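Local coordinates for protein putative transcriptional regulator (Bacteroides thetaiotaomicron, PDB 3IC7) that probably acts as a DNA-binding transcriptional regulator of the GntR family, with a winged helix-turn-helix domain, at residues Tyr29-Ile35 / Phe74-Lys80. Residues are numbered along the deposited sequence; the frame is centred on the assembly and turned at random.
Sequences YEEEGRI and FVASGAK
Glu31 lays its carboxylate across the backbone amides of Gly78, Ala79 and Lys80, near the start of helix 79-88, where first-turn amides commonly lack a helical acceptor. OE1 accepts two of them, from Gly78 N at 3.0 Å and Ala79 N at 2.9 Å, both arriving over the same face of the carboxylate and well out of its plane. OE2 turns its syn lone pair to Lys80 N at 3.1 Å, a straighter bond (156° at the hydrogen). The ammonium of Lys80 adds a long salt bridge from NZ to OE2 and a weak bond to Tyr29 O; Ile24 O, in helix 15-25, is a further weak acceptor. With an alanine here, the three amides would probably lose their shared acceptor and Lys80 its anionic mate. Beyond the carboxylate, Val75 N gives its hydrogen to Gly33 O at 2.6 Å, and Val75 O accepts Glu32 N at 2.9 Å. Glu32 OE1 is bonded to Tyr66 OH. On the sheet face shared by Arg34 and Phe74, chi1 and a bend at chi2 (107°) place Arg34 CD over the phenyl ring, a CH-pi contact 3.7 Å from its centroid; a further bend at chi3 turns the guanidinium nearly parallel to the ring (planes 7° apart). The pairing of strands 34-35 and 72-75 is characteristic of the small antiparallel sheet of a GntR winged helix-turn-helix domain, here tied to the helix that follows it.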
loop_
_atom_site.group_PDB
_atom_site.type_symbol
_atom_site.label_atom_id
_atom_site.label_comp_id
_atom_site.label_asym_id
_atom_site.label_seq_id
_atom_site.Cartn_x
_atom_site.Cartn_y
_atom_site.Cartn_z
ATOM N N TYR A 29 -8.446 -8.358 -16.044
ATOM C CA TYR A 29 -8.854 -7.118 -15.394
ATOM C C TYR A 29 -8.447 -5.968 -16.268
ATOM O O TYR A 29 -7.265 -5.818 -16.592
ATOM C CB TYR A 29 -8.204 -6.947 -14.021
ATOM C CG TYR A 29 -8.607 -8.040 -13.070
ATOM C CD1 TYR A 29 -9.942 -8.483 -13.002
ATOM C CD2 TYR A 29 -7.667 -8.648 -12.248
ATOM C CE1 TYR A 29 -10.313 -9.515 -12.129
ATOM C CE2 TYR A 29 -8.024 -9.667 -11.375
ATOM C CZ TYR A 29 -9.333 -10.101 -11.315
ATOM O OH TYR A 29 -9.643 -11.113 -10.439
ATOM N N GLU A 30 -9.439 -5.157 -16.631
ATOM C CA GLU A 30 -9.259 -4.001 -17.505
ATOM C C GLU A 30 -8.680 -2.764 -16.775
ATOM O O GLU A 30 -8.868 -2.592 -15.570
ATOM C CB GLU A 30 -10.607 -3.701 -18.134
ATOM C CG GLU A 30 -11.405 -4.980 -18.246
ATOM C CD GLU A 30 -12.869 -4.765 -18.621
ATOM O OE1 GLU A 30 -13.619 -5.773 -18.557
ATOM O OE2 GLU A 30 -13.271 -3.617 -18.977
ATOM N N GLU A 31 -7.961 -1.904 -17.484
ATOM C CA GLU A 31 -7.470 -0.694 -16.844
ATOM C C GLU A 31 -8.662 0.190 -16.656
ATOM O O GLU A 31 -9.516 0.265 -17.542
ATOM C CB GLU A 31 -6.458 -0.014 -17.735
ATOM C CG GLU A 31 -5.860 -0.966 -18.712
ATOM C CD GLU A 31 -4.379 -1.055 -18.580
ATOM O OE1 GLU A 31 -3.689 -0.056 -18.878
ATOM O OE2 GLU A 31 -3.901 -2.141 -18.186
ATOM N N GLU A 32 -8.744 0.838 -15.498
ATOM C CA GLU A 32 -9.930 1.640 -15.126
ATOM C C GLU A 32 -11.123 0.750 -14.883
ATOM O O GLU A 32 -12.275 1.140 -15.055
ATOM C CB GLU A 32 -10.260 2.683 -16.188
ATOM C CG GLU A 32 -9.163 3.730 -16.299
ATOM C CD GLU A 32 -8.522 4.061 -14.953
ATOM O OE1 GLU A 32 -9.242 4.486 -14.026
ATOM O OE2 GLU A 32 -7.288 3.910 -14.817
ATOM N N GLY A 33 -10.802 -0.468 -14.494
ATOM C CA GLY A 33 -11.785 -1.457 -14.155
ATOM C C GLY A 33 -11.328 -2.208 -12.925
ATOM O O GLY A 33 -10.155 -2.145 -12.503
ATOM N N ARG A 34 -12.262 -2.940 -12.326
ATOM C CA ARG A 34 -12.179 -3.280 -10.912
ATOM C C ARG A 34 -11.494 -4.628 -10.707
ATOM O O ARG A 34 -11.713 -5.568 -11.469
ATOM C CB ARG A 34 -13.573 -3.298 -10.282
ATOM C CG ARG A 34 -13.570 -3.208 -8.764
ATOM C CD ARG A 34 -14.032 -1.839 -8.293
ATOM N NE ARG A 34 -15.466 -1.809 -8.018
ATOM C CZ ARG A 34 -16.406 -1.917 -8.951
ATOM N NH1 ARG A 34 -16.067 -2.063 -10.224
ATOM N NH2 ARG A 34 -17.687 -1.880 -8.609
ATOM N N ILE A 35 -10.663 -4.712 -9.673
ATOM C CA ILE A 35 -10.353 -5.990 -9.043
ATOM C C ILE A 35 -11.215 -6.219 -7.807
ATOM O O ILE A 35 -11.471 -5.294 -7.035
ATOM C CB ILE A 35 -8.867 -6.077 -8.644
ATOM C CG1 ILE A 35 -8.467 -4.858 -7.810
ATOM C CG2 ILE A 35 -7.990 -6.193 -9.881
ATOM C CD1 ILE A 35 -6.984 -4.561 -7.835
ATOM N N PHE A 74 -8.954 -0.637 -8.309
ATOM C CA PHE A 74 -9.197 -0.618 -9.715
ATOM C C PHE A 74 -7.887 -0.860 -10.320
ATOM O O PHE A 74 -6.873 -0.752 -9.658
ATOM C CB PHE A 74 -9.698 0.759 -10.152
ATOM C CG PHE A 74 -11.204 0.927 -10.090
ATOM C CD1 PHE A 74 -11.962 0.890 -11.263
ATOM C CD2 PHE A 74 -11.857 1.138 -8.879
ATOM C CE1 PHE A 74 -13.357 1.049 -11.234
ATOM C CE2 PHE A 74 -13.247 1.301 -8.837
ATOM C CZ PHE A 74 -13.998 1.255 -10.019
ATOM N N VAL A 75 -7.906 -1.182 -11.593
ATOM C CA VAL A 75 -6.684 -1.187 -12.350
ATOM C C VAL A 75 -6.350 0.271 -12.673
ATOM O O VAL A 75 -7.234 1.057 -13.003
ATOM C CB VAL A 75 -6.832 -2.047 -13.611
ATOM C CG1 VAL A 75 -5.515 -2.106 -14.360
ATOM C CG2 VAL A 75 -7.292 -3.448 -13.219
ATOM N N ALA A 76 -5.075 0.625 -12.530
ATOM C CA ALA A 76 -4.618 1.966 -12.844
ATOM C C ALA A 76 -4.549 2.116 -14.344
ATOM O O ALA A 76 -4.044 1.222 -15.020
ATOM C CB ALA A 76 -3.250 2.205 -12.249
ATOM N N SER A 77 -5.034 3.247 -14.860
ATOM C CA SER A 77 -4.980 3.526 -16.299
ATOM C C SER A 77 -3.543 3.598 -16.811
ATOM O O SER A 77 -2.849 4.602 -16.601
ATOM C CB SER A 77 -5.704 4.822 -16.641
ATOM O OG SER A 77 -4.964 5.934 -16.191
ATOM N N GLY A 78 -3.136 2.526 -17.504
ATOM C CA GLY A 78 -1.785 2.317 -18.017
ATOM C C GLY A 78 -1.018 1.248 -17.239
ATOM O O GLY A 78 0.194 1.371 -17.039
ATOM N N ALA A 79 -1.715 0.200 -16.793
ATOM C CA ALA A 79 -1.130 -0.782 -15.865
ATOM C C ALA A 79 -0.313 -1.860 -16.579
ATOM O O ALA A 79 0.825 -2.139 -16.177
ATOM C CB ALA A 79 -2.208 -1.414 -14.997
ATOM N N LYS A 80 -0.909 -2.436 -17.642
ATOM C CA LYS A 80 -0.335 -3.548 -18.446
ATOM C C LYS A 80 1.085 -3.286 -18.924
ATOM O O LYS A 80 1.703 -4.170 -19.496
ATOM C CB LYS A 80 -1.215 -3.907 -19.685
ATOM C CG LYS A 80 -2.467 -4.828 -19.448
ATOM C CD LYS A 80 -3.396 -4.942 -20.696
ATOM C CE LYS A 80 -4.815 -5.522 -20.389
ATOM N NZ LYS A 80 -5.514 -4.884 -19.236
#